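Pectate lyase 1 (Juniperus ashei, PDB 1PXZ) cleaves polygalacturonan by calcium-dependent elimination, with low pectate lyase activity, and is the major pollen allergen of mountain cedar. Local coordinates at residues A[198-203]-A[230-235]; A[67-72]-A[93-98]. All coordinates share one frame; numbering follows the deposited sequence.

Interaction 1 (A[198-203]-A[230-235]); sequences VMLLGH and MPRARY
Arg234 reaches over to the loop that ends the adjacent parallel strand 198-201: its NH1 donates to Gly202 O at 2.9 Å, with the oxygen in the guanidinium plane. His203 O lies over one face of that guanidinium, too poorly angled for a hydrogen bond, and Arg232 NH1 sits over the opposite face, 3.1 Å above the plane. Three backbone bonds join the strands, Arg232 N to Met199 O, Leu201 N to Arg232 O (2.8 Å, 178°) and Arg234 N to Leu201 O; Ala233 CA adds a CH···O contact to Leu201 O. One water donates to Gly202 O and weakly to Arg232 O while accepting from Arg232 NH1, which also bonds to Ser256. On this face, Leu200 CD1 touches Arg232 CD at 3.5 Å, alongside an arginine chain extended from CG to NE. On the other face Pro231, preceded by a cis peptide, sets CB 3.7 Å from Leu201 CD1 and 3.9 Å from Met199 SD, facing Val238 and Val240 in the beta-helix interior. Two guanidinium groups lying face to face beside Arg229, the predicted catalytic residue, would be expected to make their face strongly positive, consistent with binding an acidic polygalacturonate chain.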
loop_
_atom_site.group_PDB
_atom_site.type_symbol
_atom_site.label_atom_id
_atom_site.label_comp_id
_atom_site.label_asym_id
_atom_site.label_seq_id
_atom_site.Cartn_x
_atom_site.Cartn_y
_atom_site.Cartn_z
ATOM N N VAL A 198 2.470 -4.333 9.756
ATOM C CA VAL A 198 2.638 -3.790 8.416
ATOM C C VAL A 198 1.419 -3.198 7.736
ATOM O O VAL A 198 1.422 -2.032 7.305
ATOM C CB VAL A 198 3.223 -4.919 7.537
ATOM C CG1 VAL A 198 3.386 -4.477 6.101
ATOM C CG2 VAL A 198 4.577 -5.324 8.135
ATOM N N MET A 199 0.343 -3.966 7.550
ATOM C CA MET A 199 -0.738 -3.486 6.690
ATOM C C MET A 199 -2.101 -3.900 7.246
ATOM O O MET A 199 -2.320 -5.086 7.447
ATOM C CB MET A 199 -0.504 -4.054 5.294
ATOM C CG MET A 199 -1.572 -3.743 4.274
ATOM S SD MET A 199 -1.282 -4.615 2.728
ATOM C CE MET A 199 0.477 -4.472 2.524
ATOM N N LEU A 200 -2.953 -2.921 7.489
ATOM C CA LEU A 200 -4.291 -3.056 8.037
ATOM C C LEU A 200 -5.285 -2.731 6.926
ATOM O O LEU A 200 -5.300 -1.593 6.441
ATOM C CB LEU A 200 -4.486 -2.121 9.217
ATOM C CG LEU A 200 -5.416 -2.564 10.337
ATOM C CD1 LEU A 200 -5.116 -3.999 10.758
ATOM C CD2 LEU A 200 -5.300 -1.623 11.528
ATOM N N LEU A 201 -6.072 -3.704 6.494
ATOM C CA LEU A 201 -7.114 -3.426 5.500
ATOM C C LEU A 201 -8.472 -3.622 6.192
ATOM O O LEU A 201 -8.963 -4.747 6.320
ATOM C CB LEU A 201 -6.965 -4.322 4.285
ATOM C CG LEU A 201 -5.599 -4.448 3.617
ATOM C CD1 LEU A 201 -5.593 -5.483 2.498
ATOM C CD2 LEU A 201 -5.146 -3.100 3.058
ATOM N N GLY A 202 -9.093 -2.549 6.670
ATOM C CA GLY A 202 -10.311 -2.584 7.475
ATOM C C GLY A 202 -9.946 -2.458 8.952
ATOM O O GLY A 202 -9.227 -3.310 9.479
ATOM N N HIS A 203 -10.414 -1.426 9.631
ATOM C CA HIS A 203 -9.989 -1.020 10.952
ATOM C C HIS A 203 -10.790 -1.558 12.119
ATOM O O HIS A 203 -10.202 -1.861 13.168
ATOM C CB HIS A 203 -10.052 0.521 11.073
ATOM C CG HIS A 203 -8.905 1.052 11.884
ATOM N ND1 HIS A 203 -7.775 1.586 11.308
ATOM C CD2 HIS A 203 -8.714 1.122 13.222
ATOM C CE1 HIS A 203 -6.934 1.965 12.256
ATOM N NE2 HIS A 203 -7.481 1.696 13.432
ATOM N N MET A 230 0.285 -8.911 6.940
ATOM C CA MET A 230 0.792 -8.741 5.578
ATOM C C MET A 230 -0.068 -9.433 4.535
ATOM O O MET A 230 0.417 -10.279 3.781
ATOM C CB MET A 230 2.238 -9.275 5.480
ATOM C CG MET A 230 3.168 -8.431 6.371
ATOM S SD MET A 230 4.842 -9.093 6.333
ATOM C CE MET A 230 4.853 -10.101 7.811
ATOM N N PRO A 231 -1.341 -9.112 4.414
ATOM C CA PRO A 231 -2.059 -8.147 5.232
ATOM C C PRO A 231 -2.792 -8.753 6.415
ATOM O O PRO A 231 -2.922 -9.966 6.524
ATOM C CB PRO A 231 -3.125 -7.651 4.230
ATOM C CG PRO A 231 -3.490 -8.913 3.512
ATOM C CD PRO A 231 -2.210 -9.694 3.360
ATOM N N ARG A 232 -3.301 -7.878 7.278
ATOM C CA ARG A 232 -4.379 -8.221 8.204
ATOM C C ARG A 232 -5.647 -7.559 7.638
ATOM O O ARG A 232 -5.689 -6.334 7.518
ATOM C CB ARG A 232 -4.142 -7.783 9.643
ATOM C CG ARG A 232 -5.219 -8.284 10.621
ATOM C CD ARG A 232 -5.391 -7.312 11.773
ATOM N NE ARG A 232 -6.113 -7.892 12.898
ATOM C CZ ARG A 232 -7.434 -8.051 12.951
ATOM N NH1 ARG A 232 -8.217 -7.675 11.944
ATOM N NH2 ARG A 232 -8.015 -8.590 14.017
ATOM N N ALA A 233 -6.648 -8.366 7.306
ATOM C CA ALA A 233 -7.872 -7.878 6.679
ATOM C C ALA A 233 -9.133 -8.092 7.512
ATOM O O ALA A 233 -9.197 -9.022 8.313
ATOM C CB ALA A 233 -8.027 -8.628 5.358
ATOM N N ARG A 234 -10.152 -7.269 7.317
ATOM C CA ARG A 234 -11.479 -7.440 7.894
ATOM C C ARG A 234 -12.578 -7.214 6.848
ATOM O O ARG A 234 -12.427 -6.277 6.062
ATOM C CB ARG A 234 -11.779 -6.434 8.992
ATOM C CG ARG A 234 -11.005 -6.504 10.279
ATOM C CD ARG A 234 -11.597 -5.511 11.290
ATOM N NE ARG A 234 -10.948 -5.681 12.582
ATOM C CZ ARG A 234 -9.792 -5.158 12.958
ATOM N NH1 ARG A 234 -9.081 -4.386 12.153
ATOM N NH2 ARG A 234 -9.333 -5.413 14.180
ATOM N N TYR A 235 -13.641 -8.006 6.868
ATOM C CA TYR A 235 -14.847 -7.797 6.076
ATOM C C TYR A 235 -14.719 -7.878 4.573
ATOM O O TYR A 235 -15.544 -8.514 3.898
ATOM C CB TYR A 235 -15.394 -6.377 6.389
ATOM C CG TYR A 235 -16.077 -6.378 7.739
ATOM C CD1 TYR A 235 -17.149 -7.246 7.917
ATOM C CD2 TYR A 235 -15.681 -5.580 8.796
ATOM C CE1 TYR A 235 -17.819 -7.311 9.120
ATOM C CE2 TYR A 235 -16.353 -5.639 10.014
ATOM C CZ TYR A 235 -17.417 -6.506 10.163
ATOM O OH TYR A 235 -18.115 -6.598 11.347
HETATM O O HOH W 1 -7.708 -5.775 9.449
#

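Interaction 2 (A[67-72]-A[93-98]); sequences ALWIIF and DGRGAD
An Asx turn at the end of strand 90-93, within one coil of the parallel beta-helix, is tied to strand 68-72 of the preceding coil through Asp93 and Trp69. Trp69 NE1 donates to Asp93 OD2 at 2.9 Å and 172°; the oxygen lies almost in the indole plane and is met on its anti side, with ring and carboxylate planes 85° apart. Trp69 has CG anti to its backbone N (chi1 -167°), which swings the indole edge towards the turn. Arg95 grips the same carboxylate side-on in a salt bridge, NE to Asp93 OD1 and NH2 to Asp93 OD2, both at 2.9 Å. The Arg95 backbone N closes the Asx turn on Asp93 OD1 at 3.1 Å, from the carboxylate face opposite to NE. Arg18 completes the cluster with a salt bridge to Asp93 OD2, and its carbonyl accepts from Arg95 NH2, while Trp8 makes a cation-pi contact with Arg95. Between the backbones, Asp93 N donates to Ile70 O at 2.8 Å. Beyond this bond the chains diverge into the type II turn Gly94-Ala97, and a water bridges the two segments, accepting from Phe72 N and donating to Asp93 O and Arg95 O. The Phe72 ring presents its edge to Asp93 O, CD1 at 3.7 Å, and Phe72 CB meets Ala97 CB at 4.2 Å. With two donors on each oxygen even before Arg18 is counted, the buried carboxylate of Asp93 is held in a fixed orientation, and the two arginines salt-bridged to it would be expected to stabilise its negative charge.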
loop_
_atom_site.group_PDB
_atom_site.type_symbol
_atom_site.label_atom_id
_atom_site.label_comp_id
_atom_site.label_asym_id
_atom_site.label_seq_id
_atom_site.Cartn_x
_atom_site.Cartn_y
_atom_site.Cartn_z
ATOM N N ALA A 67 -5.177 18.665 -11.084
ATOM C CA ALA A 67 -4.382 17.458 -11.277
ATOM C C ALA A 67 -2.906 17.803 -11.397
ATOM O O ALA A 67 -2.533 18.669 -12.202
ATOM C CB ALA A 67 -4.818 16.683 -12.518
ATOM N N LEU A 68 -2.063 17.136 -10.605
ATOM C CA LEU A 68 -0.636 17.433 -10.696
ATOM C C LEU A 68 0.181 16.142 -10.606
ATOM O O LEU A 68 -0.225 15.263 -9.840
ATOM C CB LEU A 68 -0.160 18.340 -9.554
ATOM C CG LEU A 68 -0.624 19.796 -9.580
ATOM C CD1 LEU A 68 -0.067 20.505 -8.346
ATOM C CD2 LEU A 68 -0.204 20.472 -10.877
ATOM N N TRP A 69 1.274 16.118 -11.348
ATOM C CA TRP A 69 2.208 14.995 -11.291
ATOM C C TRP A 69 3.442 15.525 -10.575
ATOM O O TRP A 69 4.224 16.253 -11.208
ATOM C CB TRP A 69 2.471 14.459 -12.700
ATOM C CG TRP A 69 3.161 13.126 -12.718
ATOM C CD1 TRP A 69 4.460 12.867 -12.428
ATOM C CD2 TRP A 69 2.567 11.857 -13.048
ATOM N NE1 TRP A 69 4.722 11.521 -12.556
ATOM C CE2 TRP A 69 3.577 10.889 -12.932
ATOM C CE3 TRP A 69 1.278 11.469 -13.424
ATOM C CZ2 TRP A 69 3.361 9.529 -13.180
ATOM C CZ3 TRP A 69 1.054 10.117 -13.669
ATOM C CH2 TRP A 69 2.087 9.186 -13.541
ATOM N N ILE A 70 3.562 15.176 -9.300
ATOM C CA ILE A 70 4.621 15.770 -8.475
ATOM C C ILE A 70 5.928 14.990 -8.532
ATOM O O ILE A 70 5.971 13.769 -8.354
ATOM C CB ILE A 70 4.110 15.917 -7.031
ATOM C CG1 ILE A 70 2.871 16.815 -6.961
ATOM C CG2 ILE A 70 5.202 16.389 -6.084
ATOM C CD1 ILE A 70 2.031 16.590 -5.707
ATOM N N ILE A 71 6.998 15.742 -8.820
ATOM C CA ILE A 71 8.351 15.177 -8.914
ATOM C C ILE A 71 9.316 16.016 -8.069
ATOM O O ILE A 71 8.929 17.053 -7.538
ATOM C CB ILE A 71 8.873 15.167 -10.349
ATOM C CG1 ILE A 71 8.910 16.583 -10.952
ATOM C CG2 ILE A 71 8.050 14.249 -11.243
ATOM C CD1 ILE A 71 9.696 16.658 -12.242
ATOM N N PHE A 72 10.557 15.580 -7.921
ATOM C CA PHE A 72 11.449 16.251 -6.957
ATOM C C PHE A 72 12.735 16.706 -7.638
ATOM O O PHE A 72 13.310 15.926 -8.393
ATOM C CB PHE A 72 11.726 15.304 -5.794
ATOM C CG PHE A 72 10.491 14.929 -4.981
ATOM C CD1 PHE A 72 9.634 13.939 -5.441
ATOM C CD2 PHE A 72 10.188 15.535 -3.783
ATOM C CE1 PHE A 72 8.493 13.581 -4.723
ATOM C CE2 PHE A 72 9.058 15.191 -3.062
ATOM C CZ PHE A 72 8.202 14.194 -3.517
ATOM N N ASP A 93 5.727 11.182 -7.372
ATOM C CA ASP A 93 6.611 10.304 -8.133
ATOM C C ASP A 93 8.059 10.535 -7.723
ATOM O O ASP A 93 8.648 11.557 -8.106
ATOM C CB ASP A 93 6.349 10.562 -9.625
ATOM C CG ASP A 93 7.293 9.931 -10.617
ATOM O OD1 ASP A 93 8.132 9.066 -10.286
ATOM O OD2 ASP A 93 7.256 10.286 -11.825
ATOM N N GLY A 94 8.667 9.618 -6.970
ATOM C CA GLY A 94 10.053 9.733 -6.538
ATOM C C GLY A 94 11.129 9.256 -7.482
ATOM O O GLY A 94 12.315 9.179 -7.140
ATOM N N ARG A 95 10.787 8.872 -8.717
ATOM C CA ARG A 95 11.801 8.412 -9.650
ATOM C C ARG A 95 12.754 9.565 -9.969
ATOM O O ARG A 95 12.255 10.657 -10.226
ATOM C CB ARG A 95 11.207 7.887 -10.969
ATOM C CG ARG A 95 10.494 6.526 -10.725
ATOM C CD ARG A 95 9.736 6.142 -11.997
ATOM N NE ARG A 95 8.701 7.126 -12.332
ATOM C CZ ARG A 95 7.890 7.037 -13.383
ATOM N NH1 ARG A 95 7.999 5.996 -14.211
ATOM N NH2 ARG A 95 6.980 7.978 -13.618
ATOM N N GLY A 96 14.043 9.247 -9.937
ATOM C CA GLY A 96 15.013 10.247 -10.358
ATOM C C GLY A 96 15.572 10.999 -9.172
ATOM O O GLY A 96 16.466 11.831 -9.309
ATOM N N ALA A 97 15.061 10.720 -7.986
ATOM C CA ALA A 97 15.596 11.306 -6.765
ATOM C C ALA A 97 15.473 10.340 -5.586
ATOM O O ALA A 97 14.671 9.405 -5.594
ATOM C CB ALA A 97 14.875 12.602 -6.407
ATOM N N ASP A 98 16.300 10.619 -4.576
ATOM C CA ASP A 98 16.197 9.881 -3.320
ATOM C C ASP A 98 15.344 10.690 -2.364
ATOM O O ASP A 98 15.924 11.569 -1.718
ATOM C CB ASP A 98 17.570 9.688 -2.686
ATOM C CG ASP A 98 18.485 8.834 -3.540
ATOM O OD1 ASP A 98 17.942 8.090 -4.390
ATOM O OD2 ASP A 98 19.720 8.914 -3.356
HETATM O O HOH W 2 10.981 12.777 -8.623
HETATM O O HOH W 3 16.042 14.814 -8.278
#

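Overall arrangement
Both contacts join successive coils of the right-handed parallel beta-helix, but on different sheets. Interaction 2 comes first along the chain, near the N-terminal end of the beta-helix, where strand 68-72 pairs with strand 90-93; interaction 1 follows it and links neighbouring strands 198-201 and 232-234 in the eight-stranded parallel sheet. Their centres are 28 Å apart, on opposite sides of the chain's centre, and their nearest atoms about 19 Å apart, so neither touches the other. Interaction 1 borders the presumed calcium and catalytic region, whereas interaction 2 is remote from that region. Each includes part of an experimentally mapped IgE-binding region, 230-237 and 71-83 respectively.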